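Local coordinates for protein B (Streptococcus agalactiae, PDB 5H6I) that is the CAMP factor, a secreted pore-forming toxin that permeabilizes membranes and is also classed among the bacterial Fc-binding proteins, at residues N58-T62 / D63-P67; R83-S86 / E87-Y90; D91-S94 / I95-V99; V120-A123 / N124-G128. All coordinates share one frame; numbering follows the deposited sequence.

Interaction 1 (N58-T62 / D63-P67); sequences NVQGT and DYEKP
Val59 and Glu65 approach to 5.2 Å between their CA atoms because two consecutive beta turns, type II from Val59 to Thr62 and type I from Thr62 to Glu65, reverse the chain between helix 35-58 and helix 65-84. This interhelical connection, with Tyr64 at the N-cap position of the second helix, lies in the IgG constant region-binding part of the protein. Thr62 stands at its centre. Its OG1 lies between the backbone N and the carbonyl carbon (chi1 82°), and from there it accepts from Tyr64 N at 3.0 Å with a nearly straight N-H...O angle of 165°, forming an ST turn. The same hydroxyl donates to Val59 O at 3.2 Å, approaching from above the carbonyl plane, so one side chain ties both turns together. Glu65 reaches back over the type II turn with an extended chain: its OE1, met on the anti side and close to the carboxylate plane, accepts from Gly61 N at 2.9 Å, bent to 143°. The Gln60 amide lies almost parallel to this carboxylate, and Gln60 OE1 is 3.7 Å from Glu65 CG. On the apolar side, Val59 CB is 3.9 Å from Tyr64 CB where the two side chains cross at about a right angle. Two outside bonds place the connection in the bundle: Asp63 OD2 with Tyr177 OH, and Tyr64 OH with Asn124 OD1 on helix 121-139. Thr62 OG1 also sits at the edge of the Tyr64 ring, near its plane, 3.7 Å from Tyr64 CD2.

Interaction 2 (R83-S86 / E87-Y90); sequences RANS and ETVY
Three first torsions bring Asn85, Thr88 and Tyr90 together: Thr88 OG1 is set between its backbone N and carbonyl carbon (chi1 51°), Tyr90 CG takes the corresponding place (chi1 70°), and Asn85 CG turns to the side of its own N, opposite the carbonyl carbon (chi1 -63°). The contact lies where helix 65-84 ends, Asn85 being the first residue to leave helical backbone angles, and the chain folds tightly enough to put the CA atoms of Asn85 and Thr88 5.4 Å apart. Thr88 OG1 donates to Asn85 O at 2.9 Å. It arrives well above the carbonyl plane and roughly broadside to the C=O bond, away from either lone pair. The same OG1 packs against Asn85 CB at 3.4 Å. Tyr90 CE1 meets that CB obliquely at 3.5 Å. The Asn85 amide is turned back onto the helix, where ND2 is bonded to Ser81 O, which helps fix the side chain the ring touches. One residue on, Ser86 OG donates to Arg83 O at 3.0 Å, again from above the carbonyl plane, while Ser86 N reaches the same oxygen only weakly. Val89, between Thr88 and Tyr90, contacts Val32 and Ser34 near the start of the modelled chain. At this surface site within the IgG constant region-binding part, then, Arg83 O in the last turn of the helix and Asn85 O just beyond it each accept from a hydroxyl three residues on, and these bonds round the turn are between neutral groups.

Interaction 3 (D91-S94 / I95-V99); sequences DLNS and IGSRV
Leu92 and Ile95 lie side by side and point the same way, with Leu92 CD2 3.6 Å from Ile95 CG2. The Ile95 branch is placed by its first torsion: CG1 is turned opposite the backbone N (chi1 -153°), leaving CG2 tucked back toward Leu92, whose O it approaches to 3.4 Å. On another side of the same turn, Asn93 O is gripped twice by Ser97: the backbone N donates at 3.1 Å, and OG donates at 3.0 Å from above the carbonyl plane. Ser94 O receives Arg98 N at 3.3 Å while Arg98 CG, at 3.2 Å, also crowds against it. Gly96 N makes only weak bonds here, to Leu92 O and Asn93 O. In the next shell, Asp91 OD1 accepts from Asn93 N at 3.1 Å from above the carboxylate plane, forming an Asx turn that runs through Leu92, the N-cap residue, into the first helical residue. Leu92 and Ile95 face Met41 of helix 35-58 and Leu82 of helix 65-84. The extended Arg98 chain carries NH1 to a hydrogen bond with Ile138 O, near the end of helix 121-139, and Ser97 touches Val145 of helix 145-163. The whole is a helix N-terminus begun by an Asx turn and set, apolar side inward, into a multi-helix bundle.

Interaction 4 (V120-A123 / N124-G128); sequences VSQA and NIDMG
Gln122 and Asp126 form a side-chain contact one turn apart on the first turns of helix 121-139, at the outer side of the helical bundle. Gln122 NE2 is modelled as a donor to Asp126 OD1, but their separation of 2.4 Å is too short to be taken literally. The torsions account for the approach: Gln122 CG lies opposite the backbone N (chi1 -160°) and the chain then bends at the next bond, bringing the amide forward along the helix to the carboxylate. The two flat groups are twisted 54° against each other, and Gln122 CG also packs on Asp126 OD2 at 3.3 Å. The backbone carries regular helical bonding: Ile125 N donates to Ser121 O at 3.1 Å, Asp126 N to Gln122 O at 2.8 Å and Met127 N to Ala123 O at 3.1 Å. Ile125 bends over the first of these acceptors, CG1 standing 3.3 Å from Ser121 O, and its CG2 comes 3.7 Å from Gln122 NE2, flanking the amide. Met127 heads inward instead, touching Ala108 and Ser112 of helix 93-115. Asp126 OD2 has a second partner, the hydroxyl of Tyr165, while Val120 shares backbone bonding with Pro166. Two neutral donors, amide and phenol, would thus probably stabilise the negative charge of the carboxylate, though the amide's part is uncertain because its modelled distance is too short.

Overall arrangement
Interactions 1, 2, 3 and 4 follow one another along the chain within the CAMP factor region, each at a helix end. Interactions 1 and 2 mark the two ends of helix 65-84, with centres 34 Å apart. Interaction 3 adjoins interaction 2 in sequence, their centres 13 Å apart, and opens helix 93-115, which precedes helix 121-139 of interaction 4. The return brings interaction 4 to about 12 Å from interaction 1, centre to centre, where Asp63 packs on Ile125 and Tyr64 on Met127. Interactions 2 and 4, at 40 Å, are the most widely separated centres. Interactions 1 and 4 thus meet at one end of these helices, and interactions 2 and 3 share the single connection at the other.

Interaction 1 (N58-T62 / D63-P67)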
ATOM      1  N   ASN A  58      -5.105   0.551   1.033  1.00 80.77           N
ATOM      2  CA  ASN A  58      -4.788  -0.586   0.175  1.00 83.65           C
ATOM      3  C   ASN A  58      -3.968  -1.657   0.884  1.00 77.48           C
ATOM      4  O   ASN A  58      -3.963  -2.807   0.435  1.00 81.22           O
ATOM      5  CB  ASN A  58      -4.041  -0.110  -1.071  1.00 81.14           C
ATOM      6  CG  ASN A  58      -4.839   0.890  -1.884  1.00 86.08           C
ATOM      7  OD1 ASN A  58      -6.069   0.880  -1.873  1.00 93.59           O
ATOM      8  ND2 ASN A  58      -4.138   1.764  -2.600  1.00 88.93           N
ATOM      9  N   VAL A  59      -3.281  -1.315   1.974  1.00 74.70           N
ATOM     10  CA  VAL A  59      -2.396  -2.263   2.643  1.00 67.94           C
ATOM     11  C   VAL A  59      -3.062  -2.810   3.900  1.00 72.81           C
ATOM     12  O   VAL A  59      -2.384  -3.191   4.861  1.00 66.78           O
ATOM     13  CB  VAL A  59      -1.039  -1.613   2.976  1.00 71.27           C
ATOM     14  CG1 VAL A  59      -0.341  -1.165   1.699  1.00 56.23           C
ATOM     15  CG2 VAL A  59      -1.225  -0.439   3.928  1.00 63.14           C
ATOM     16  N   GLN A  60      -4.391  -2.872   3.893  1.00 75.15           N
ATOM     17  CA  GLN A  60      -5.129  -3.325   5.064  1.00 83.55           C
ATOM     18  C   GLN A  60      -4.945  -4.826   5.261  1.00 65.07           C
ATOM     19  O   GLN A  60      -5.220  -5.619   4.353  1.00 74.29           O
ATOM     20  CB  GLN A  60      -6.609  -2.980   4.920  1.00 85.06           C
ATOM     21  CG  GLN A  60      -7.014  -1.723   5.667  1.00 86.88           C
ATOM     22  CD  GLN A  60      -6.392  -1.645   7.048  1.00 91.16           C
ATOM     23  OE1 GLN A  60      -5.528  -0.807   7.308  1.00 86.11           O
ATOM     24  NE2 GLN A  60      -6.830  -2.524   7.944  1.00 93.27           N
ATOM     25  N   GLY A  61      -4.481  -5.214   6.447  1.00 61.51           N
ATOM     26  CA  GLY A  61      -4.308  -6.616   6.766  1.00 74.34           C
ATOM     27  C   GLY A  61      -3.105  -7.279   6.139  1.00 78.31           C
ATOM     28  O   GLY A  61      -3.042  -8.512   6.101  1.00 74.62           O
ATOM     29  N   THR A  62      -2.144  -6.505   5.647  1.00 70.63           N
ATOM     30  CA  THR A  62      -0.949  -7.032   5.009  1.00 59.92           C
ATOM     31  C   THR A  62       0.269  -6.777   5.895  1.00 59.07           C
ATOM     32  O   THR A  62       0.154  -6.303   7.031  1.00 63.62           O
ATOM     33  CB  THR A  62      -0.770  -6.410   3.622  1.00 59.49           C
ATOM     34  OG1 THR A  62      -0.154  -5.122   3.751  1.00 60.58           O
ATOM     35  CG2 THR A  62      -2.115  -6.252   2.929  1.00 65.25           C
ATOM     36  N   ASP A  63       1.451  -7.095   5.365  1.00 56.42           N
ATOM     37  CA  ASP A  63       2.698  -6.818   6.064  1.00 51.49           C
ATOM     38  C   ASP A  63       3.059  -5.340   6.058  1.00 49.72           C
ATOM     39  O   ASP A  63       4.048  -4.959   6.694  1.00 55.15           O
ATOM     40  CB  ASP A  63       3.837  -7.629   5.442  1.00 53.87           C
ATOM     41  CG  ASP A  63       3.573  -9.120   5.469  1.00 49.67           C
ATOM     42  OD1 ASP A  63       3.605  -9.710   6.569  1.00 54.41           O
ATOM     43  OD2 ASP A  63       3.330  -9.701   4.391  1.00 44.76           O
ATOM     44  N   TYR A  64       2.289  -4.506   5.361  1.00 45.60           N
ATOM     45  CA  TYR A  64       2.545  -3.075   5.283  1.00 56.30           C
ATOM     46  C   TYR A  64       1.480  -2.252   5.996  1.00 61.90           C
ATOM     47  O   TYR A  64       1.446  -1.030   5.835  1.00 58.33           O
ATOM     48  CB  TYR A  64       2.653  -2.640   3.820  1.00 47.49           C
ATOM     49  CG  TYR A  64       3.612  -3.480   3.008  1.00 51.59           C
ATOM     50  CD1 TYR A  64       4.969  -3.182   2.973  1.00 47.25           C
ATOM     51  CD2 TYR A  64       3.164  -4.577   2.284  1.00 49.07           C
ATOM     52  CE1 TYR A  64       5.849  -3.951   2.235  1.00 52.92           C
ATOM     53  CE2 TYR A  64       4.036  -5.351   1.545  1.00 53.20           C
ATOM     54  CZ  TYR A  64       5.378  -5.033   1.523  1.00 46.97           C
ATOM     55  OH  TYR A  64       6.247  -5.803   0.787  1.00 52.32           O
ATOM     56  N   GLU A  65       0.607  -2.890   6.779  1.00 60.52           N
ATOM     57  CA  GLU A  65      -0.421  -2.140   7.493  1.00 57.80           C
ATOM     58  C   GLU A  65       0.184  -1.349   8.646  1.00 58.62           C
ATOM     59  O   GLU A  65      -0.000  -0.131   8.742  1.00 66.11           O
ATOM     60  CB  GLU A  65      -1.509  -3.087   7.998  1.00 68.66           C
ATOM     61  CG  GLU A  65      -2.586  -2.404   8.828  1.00 72.33           C
ATOM     62  CD  GLU A  65      -3.344  -3.374   9.715  1.00 88.20           C
ATOM     63  OE1 GLU A  65      -4.151  -4.163   9.182  1.00 81.62           O
ATOM     64  OE2 GLU A  65      -3.132  -3.346  10.947  1.00 80.40           O
ATOM     65  N   LYS A  66       0.912  -2.026   9.529  1.00 45.78           N
ATOM     66  CA  LYS A  66       1.557  -1.375  10.661  1.00 53.46           C
ATOM     67  C   LYS A  66       2.727  -0.488  10.236  1.00 58.38           C
ATOM     68  O   LYS A  66       2.912   0.584  10.827  1.00 67.68           O
ATOM     69  CB  LYS A  66       2.024  -2.418  11.681  1.00 54.04           C
ATOM     70  CG  LYS A  66       2.318  -1.838  13.052  1.00 60.10           C
ATOM     71  CD  LYS A  66       1.043  -1.591  13.839  1.00 64.10           C
ATOM     72  CE  LYS A  66       1.326  -0.797  15.103  1.00 78.52           C
ATOM     73  NZ  LYS A  66       1.636   0.628  14.803  1.00 78.44           N
ATOM     74  N   PRO A  67       3.551  -0.884   9.252  1.00 63.27           N
ATOM     75  CA  PRO A  67       4.604   0.045   8.796  1.00 65.63           C
ATOM     76  C   PRO A  67       4.084   1.401   8.341  1.00 51.50           C
ATOM     77  O   PRO A  67       4.641   2.434   8.742  1.00 54.42           O
ATOM     78  CB  PRO A  67       5.269  -0.732   7.653  1.00 62.48           C
ATOM     79  CG  PRO A  67       5.125  -2.146   8.055  1.00 56.78           C
ATOM     80  CD  PRO A  67       3.777  -2.244   8.721  1.00 63.56           C
TER

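Interaction 2 (R83-S86 / E87-Y90)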
ATOM      1  N   ARG A  83       7.141  22.610  13.353  1.00 60.41           N
ATOM      2  CA  ARG A  83       6.293  23.721  13.768  1.00 64.83           C
ATOM      3  C   ARG A  83       6.686  24.246  15.144  1.00 64.79           C
ATOM      4  O   ARG A  83       6.531  25.441  15.417  1.00 65.04           O
ATOM      5  CB  ARG A  83       4.829  23.283  13.753  1.00 65.71           C
ATOM      6  CG  ARG A  83       3.831  24.384  14.053  1.00 68.24           C
ATOM      7  CD  ARG A  83       3.194  24.179  15.415  1.00 80.65           C
ATOM      8  NE  ARG A  83       2.652  25.421  15.955  1.00 93.19           N
ATOM      9  CZ  ARG A  83       1.603  25.480  16.768  1.00 94.82           C
ATOM     10  NH1 ARG A  83       0.987  24.365  17.137  1.00 92.99           N
ATOM     11  NH2 ARG A  83       1.170  26.650  17.213  1.00 89.09           N
ATOM     12  N   ALA A  84       7.196  23.375  16.021  1.00 60.83           N
ATOM     13  CA  ALA A  84       7.630  23.829  17.337  1.00 50.44           C
ATOM     14  C   ALA A  84       8.894  24.674  17.252  1.00 64.61           C
ATOM     15  O   ALA A  84       9.087  25.582  18.070  1.00 69.06           O
ATOM     16  CB  ALA A  84       7.855  22.633  18.262  1.00 51.88           C
ATOM     17  N   ASN A  85       9.759  24.393  16.279  1.00 58.62           N
ATOM     18  CA  ASN A  85      10.993  25.141  16.073  1.00 65.14           C
ATOM     19  C   ASN A  85      10.906  26.043  14.846  1.00 73.37           C
ATOM     20  O   ASN A  85      11.898  26.233  14.139  1.00 90.22           O
ATOM     21  CB  ASN A  85      12.178  24.187  15.945  1.00 64.39           C
ATOM     22  CG  ASN A  85      12.410  23.372  17.200  1.00 70.07           C
ATOM     23  OD1 ASN A  85      12.872  23.892  18.215  1.00 73.41           O
ATOM     24  ND2 ASN A  85      12.091  22.085  17.136  1.00 55.99           N
ATOM     25  N   SER A  86       9.723  26.605  14.590  1.00 73.50           N
ATOM     26  CA  SER A  86       9.496  27.361  13.362  1.00 80.17           C
ATOM     27  C   SER A  86      10.426  28.566  13.272  1.00 82.54           C
ATOM     28  O   SER A  86      11.210  28.693  12.324  1.00 81.68           O
ATOM     29  CB  SER A  86       8.031  27.800  13.284  1.00 80.31           C
ATOM     30  OG  SER A  86       7.516  28.090  14.571  1.00 86.54           O
ATOM     31  N   GLU A  87      10.356  29.463  14.254  1.00 84.78           N
ATOM     32  CA  GLU A  87      11.134  30.700  14.236  1.00 89.74           C
ATOM     33  C   GLU A  87      12.340  30.643  15.166  1.00 86.57           C
ATOM     34  O   GLU A  87      12.671  31.631  15.825  1.00 86.11           O
ATOM     35  CB  GLU A  87      10.246  31.889  14.586  1.00 94.76           C
ATOM     36  CG  GLU A  87       9.302  31.650  15.748  1.00 96.49           C
ATOM     37  CD  GLU A  87       8.291  32.766  15.903  1.00 86.63           C
ATOM     38  OE1 GLU A  87       7.844  33.306  14.870  1.00 87.70           O
ATOM     39  OE2 GLU A  87       7.947  33.107  17.054  1.00101.54           O
ATOM     40  N   THR A  88      13.016  29.497  15.240  1.00 78.67           N
ATOM     41  CA  THR A  88      14.292  29.414  15.937  1.00 91.34           C
ATOM     42  C   THR A  88      15.489  29.338  15.001  1.00 96.50           C
ATOM     43  O   THR A  88      16.622  29.537  15.458  1.00103.21           O
ATOM     44  CB  THR A  88      14.351  28.162  16.821  1.00 99.06           C
ATOM     45  OG1 THR A  88      13.992  27.009  16.048  1.00104.72           O
ATOM     46  CG2 THR A  88      13.403  28.297  18.006  1.00 81.62           C
ATOM     47  N   VAL A  89      15.260  29.064  13.714  1.00100.74           N
ATOM     48  CA  VAL A  89      16.301  29.029  12.690  1.00108.15           C
ATOM     49  C   VAL A  89      17.546  28.201  12.988  1.00105.16           C
ATOM     50  O   VAL A  89      18.635  28.749  13.198  1.00110.76           O
ATOM     51  CB  VAL A  89      16.704  30.471  12.325  1.00110.34           C
ATOM     52  CG1 VAL A  89      17.692  30.473  11.170  1.00101.13           C
ATOM     53  CG2 VAL A  89      15.468  31.294  11.980  1.00 91.96           C
ATOM     54  N   TYR A  90      17.396  26.885  12.997  1.00 94.39           N
ATOM     55  CA  TYR A  90      18.453  25.991  13.458  1.00 94.77           C
ATOM     56  C   TYR A  90      18.949  25.046  12.365  1.00 94.51           C
ATOM     57  O   TYR A  90      18.820  25.304  11.161  1.00 91.53           O
ATOM     58  CB  TYR A  90      17.853  25.245  14.658  1.00 92.91           C
ATOM     59  CG  TYR A  90      16.768  24.249  14.300  1.00 93.78           C
ATOM     60  CD1 TYR A  90      15.568  24.667  13.734  1.00 99.40           C
ATOM     61  CD2 TYR A  90      16.940  22.893  14.537  1.00 96.15           C
ATOM     62  CE1 TYR A  90      14.577  23.762  13.408  1.00 98.53           C
ATOM     63  CE2 TYR A  90      15.953  21.979  14.217  1.00 98.14           C
ATOM     64  CZ  TYR A  90      14.774  22.419  13.652  1.00 92.97           C
ATOM     65  OH  TYR A  90      13.788  21.515  13.331  1.00 94.97           O
TER

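Interaction 3 (D91-S94 / I95-V99)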
ATOM      1  N   ASP A  91      19.537  23.928  12.788  1.00 90.76           N
ATOM      2  CA  ASP A  91      20.089  22.940  11.871  1.00 79.64           C
ATOM      3  C   ASP A  91      18.974  22.028  11.369  1.00 76.25           C
ATOM      4  O   ASP A  91      18.333  21.327  12.161  1.00 75.19           O
ATOM      5  CB  ASP A  91      21.180  22.132  12.571  1.00 81.07           C
ATOM      6  CG  ASP A  91      21.771  21.051  11.685  1.00 87.21           C
ATOM      7  OD1 ASP A  91      21.757  21.212  10.446  1.00 89.80           O
ATOM      8  OD2 ASP A  91      22.253  20.036  12.232  1.00 87.93           O
ATOM      9  N   LEU A  92      18.746  22.035  10.056  1.00 79.57           N
ATOM     10  CA  LEU A  92      17.703  21.231   9.434  1.00 80.41           C
ATOM     11  C   LEU A  92      18.254  19.978   8.761  1.00 78.31           C
ATOM     12  O   LEU A  92      17.592  19.409   7.887  1.00 78.26           O
ATOM     13  CB  LEU A  92      16.925  22.070   8.420  1.00 71.79           C
ATOM     14  CG  LEU A  92      16.078  23.220   8.969  1.00 83.30           C
ATOM     15  CD1 LEU A  92      15.325  23.905   7.842  1.00 86.85           C
ATOM     16  CD2 LEU A  92      15.113  22.729  10.036  1.00 82.00           C
ATOM     17  N   ASN A  93      19.452  19.536   9.150  1.00 84.55           N
ATOM     18  CA  ASN A  93      20.063  18.384   8.496  1.00 81.65           C
ATOM     19  C   ASN A  93      19.367  17.088   8.895  1.00 78.59           C
ATOM     20  O   ASN A  93      18.936  16.313   8.034  1.00 70.46           O
ATOM     21  CB  ASN A  93      21.553  18.320   8.831  1.00 84.08           C
ATOM     22  CG  ASN A  93      22.243  17.133   8.185  1.00 82.64           C
ATOM     23  OD1 ASN A  93      22.344  17.049   6.962  1.00 76.71           O
ATOM     24  ND2 ASN A  93      22.721  16.208   9.008  1.00 80.31           N
ATOM     25  N   SER A  94      19.255  16.833  10.202  1.00 77.69           N
ATOM     26  CA  SER A  94      18.626  15.599  10.659  1.00 71.34           C
ATOM     27  C   SER A  94      17.145  15.565  10.304  1.00 70.19           C
ATOM     28  O   SER A  94      16.615  14.512   9.934  1.00 71.13           O
ATOM     29  CB  SER A  94      18.820  15.437  12.166  1.00 73.72           C
ATOM     30  OG  SER A  94      17.777  16.069  12.885  1.00 86.72           O
ATOM     31  N   ILE A  95      16.462  16.709  10.407  1.00 74.18           N
ATOM     32  CA  ILE A  95      15.040  16.748  10.085  1.00 63.69           C
ATOM     33  C   ILE A  95      14.815  16.497   8.598  1.00 65.90           C
ATOM     34  O   ILE A  95      13.761  15.985   8.201  1.00 63.42           O
ATOM     35  CB  ILE A  95      14.425  18.089  10.538  1.00 66.07           C
ATOM     36  CG1 ILE A  95      12.936  17.922  10.845  1.00 62.20           C
ATOM     37  CG2 ILE A  95      14.636  19.174   9.493  1.00 81.35           C
ATOM     38  CD1 ILE A  95      12.659  17.124  12.096  1.00 68.18           C
ATOM     39  N   GLY A  96      15.793  16.830   7.757  1.00 65.25           N
ATOM     40  CA  GLY A  96      15.654  16.649   6.326  1.00 70.61           C
ATOM     41  C   GLY A  96      15.907  15.221   5.893  1.00 72.06           C
ATOM     42  O   GLY A  96      15.231  14.708   4.996  1.00 62.97           O
ATOM     43  N   SER A  97      16.885  14.570   6.528  1.00 62.95           N
ATOM     44  CA  SER A  97      17.170  13.174   6.213  1.00 63.31           C
ATOM     45  C   SER A  97      16.008  12.267   6.594  1.00 68.78           C
ATOM     46  O   SER A  97      15.812  11.219   5.969  1.00 63.61           O
ATOM     47  CB  SER A  97      18.450  12.729   6.920  1.00 64.14           C
ATOM     48  OG  SER A  97      19.506  13.643   6.681  1.00 77.03           O
ATOM     49  N   ARG A  98      15.232  12.647   7.611  1.00 62.79           N
ATOM     50  CA  ARG A  98      14.056  11.867   7.977  1.00 58.05           C
ATOM     51  C   ARG A  98      12.912  12.095   6.997  1.00 54.05           C
ATOM     52  O   ARG A  98      12.164  11.162   6.683  1.00 51.42           O
ATOM     53  CB  ARG A  98      13.622  12.212   9.402  1.00 51.43           C
ATOM     54  CG  ARG A  98      14.712  11.995  10.437  1.00 51.35           C
ATOM     55  CD  ARG A  98      14.305  12.503  11.809  1.00 62.27           C
ATOM     56  NE  ARG A  98      15.393  12.374  12.775  1.00 59.28           N
ATOM     57  CZ  ARG A  98      15.678  11.256  13.434  1.00 57.84           C
ATOM     58  NH1 ARG A  98      14.951  10.164  13.236  1.00 55.66           N
ATOM     59  NH2 ARG A  98      16.688  11.227  14.293  1.00 66.16           N
ATOM     60  N   VAL A  99      12.765  13.326   6.502  1.00 50.20           N
ATOM     61  CA  VAL A  99      11.725  13.614   5.519  1.00 51.56           C
ATOM     62  C   VAL A  99      12.031  12.916   4.200  1.00 56.15           C
ATOM     63  O   VAL A  99      11.133  12.366   3.549  1.00 69.04           O
ATOM     64  CB  VAL A  99      11.572  15.135   5.340  1.00 56.20           C
ATOM     65  CG1 VAL A  99      10.741  15.451   4.104  1.00 52.20           C
ATOM     66  CG2 VAL A  99      10.945  15.754   6.581  1.00 56.06           C
TER

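Interaction 4 (V120-A123 / N124-G128)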
ATOM      1  N   VAL A 120       5.876 -15.442  -3.283  1.00 51.80           N
ATOM      2  CA  VAL A 120       5.521 -16.198  -2.088  1.00 57.36           C
ATOM      3  C   VAL A 120       5.443 -15.226  -0.918  1.00 49.05           C
ATOM      4  O   VAL A 120       5.896 -14.080  -1.019  1.00 47.35           O
ATOM      5  CB  VAL A 120       6.529 -17.329  -1.811  1.00 48.81           C
ATOM      6  CG1 VAL A 120       6.400 -18.421  -2.862  1.00 48.57           C
ATOM      7  CG2 VAL A 120       7.946 -16.782  -1.774  1.00 46.13           C
ATOM      8  N   SER A 121       4.874 -15.681   0.202  1.00 53.03           N
ATOM      9  CA  SER A 121       4.613 -14.782   1.322  1.00 42.43           C
ATOM     10  C   SER A 121       5.892 -14.168   1.878  1.00 46.25           C
ATOM     11  O   SER A 121       5.861 -13.054   2.412  1.00 46.56           O
ATOM     12  CB  SER A 121       3.864 -15.529   2.425  1.00 45.37           C
ATOM     13  OG  SER A 121       2.649 -16.071   1.937  1.00 60.45           O
ATOM     14  N   GLN A 122       7.025 -14.864   1.750  1.00 48.20           N
ATOM     15  CA  GLN A 122       8.255 -14.403   2.388  1.00 48.09           C
ATOM     16  C   GLN A 122       8.764 -13.098   1.788  1.00 49.21           C
ATOM     17  O   GLN A 122       9.427 -12.321   2.485  1.00 54.56           O
ATOM     18  CB  GLN A 122       9.333 -15.481   2.291  1.00 57.12           C
ATOM     19  CG  GLN A 122      10.447 -15.324   3.312  1.00 52.89           C
ATOM     20  CD  GLN A 122       9.929 -15.336   4.737  1.00 54.71           C
ATOM     21  OE1 GLN A 122       9.086 -16.159   5.095  1.00 49.18           O
ATOM     22  NE2 GLN A 122      10.427 -14.418   5.556  1.00 51.42           N
ATOM     23  N   ALA A 123       8.471 -12.837   0.512  1.00 42.15           N
ATOM     24  CA  ALA A 123       8.968 -11.621  -0.126  1.00 50.23           C
ATOM     25  C   ALA A 123       8.386 -10.377   0.533  1.00 47.34           C
ATOM     26  O   ALA A 123       9.120  -9.458   0.913  1.00 43.10           O
ATOM     27  CB  ALA A 123       8.649 -11.643  -1.620  1.00 43.84           C
ATOM     28  N   ASN A 124       7.060 -10.331   0.679  1.00 44.22           N
ATOM     29  CA  ASN A 124       6.433  -9.187   1.329  1.00 48.25           C
ATOM     30  C   ASN A 124       6.699  -9.178   2.829  1.00 46.35           C
ATOM     31  O   ASN A 124       6.777  -8.103   3.435  1.00 48.64           O
ATOM     32  CB  ASN A 124       4.930  -9.186   1.055  1.00 46.29           C
ATOM     33  CG  ASN A 124       4.585  -8.561  -0.282  1.00 48.40           C
ATOM     34  OD1 ASN A 124       5.047  -7.468  -0.605  1.00 49.72           O
ATOM     35  ND2 ASN A 124       3.769  -9.254  -1.067  1.00 55.58           N
ATOM     36  N   ILE A 125       6.844 -10.355   3.440  1.00 48.79           N
ATOM     37  CA  ILE A 125       7.146 -10.421   4.867  1.00 45.63           C
ATOM     38  C   ILE A 125       8.528  -9.840   5.144  1.00 51.65           C
ATOM     39  O   ILE A 125       8.702  -9.012   6.046  1.00 53.71           O
ATOM     40  CB  ILE A 125       7.033 -11.871   5.372  1.00 48.90           C
ATOM     41  CG1 ILE A 125       5.566 -12.261   5.562  1.00 46.56           C
ATOM     42  CG2 ILE A 125       7.802 -12.050   6.674  1.00 44.51           C
ATOM     43  CD1 ILE A 125       5.378 -13.662   6.103  1.00 41.22           C
ATOM     44  N   ASP A 126       9.529 -10.262   4.370  1.00 53.55           N
ATOM     45  CA  ASP A 126      10.885  -9.771   4.586  1.00 55.98           C
ATOM     46  C   ASP A 126      10.997  -8.288   4.259  1.00 57.65           C
ATOM     47  O   ASP A 126      11.700  -7.544   4.952  1.00 56.99           O
ATOM     48  CB  ASP A 126      11.877 -10.581   3.751  1.00 45.57           C
ATOM     49  CG  ASP A 126      12.036 -12.002   4.254  1.00 50.02           C
ATOM     50  OD1 ASP A 126      11.567 -12.296   5.374  1.00 53.36           O
ATOM     51  OD2 ASP A 126      12.629 -12.827   3.528  1.00 60.80           O
ATOM     52  N   MET A 127      10.304  -7.836   3.212  1.00 43.53           N
ATOM     53  CA  MET A 127      10.399  -6.437   2.812  1.00 45.11           C
ATOM     54  C   MET A 127       9.631  -5.526   3.762  1.00 56.54           C
ATOM     55  O   MET A 127      10.091  -4.420   4.071  1.00 49.08           O
ATOM     56  CB  MET A 127       9.899  -6.266   1.378  1.00 41.55           C
ATOM     57  CG  MET A 127      10.716  -5.283   0.566  1.00 57.77           C
ATOM     58  SD  MET A 127      10.001  -3.635   0.587  1.00 83.60           S
ATOM     59  CE  MET A 127       8.571  -3.904  -0.453  1.00 65.05           C
ATOM     60  N   GLY A 128       8.460  -5.964   4.231  1.00 52.22           N
ATOM     61  CA  GLY A 128       7.756  -5.205   5.250  1.00 51.24           C
ATOM     62  C   GLY A 128       8.551  -5.079   6.534  1.00 50.83           C
ATOM     63  O   GLY A 128       8.414  -4.093   7.263  1.00 52.98           O
TER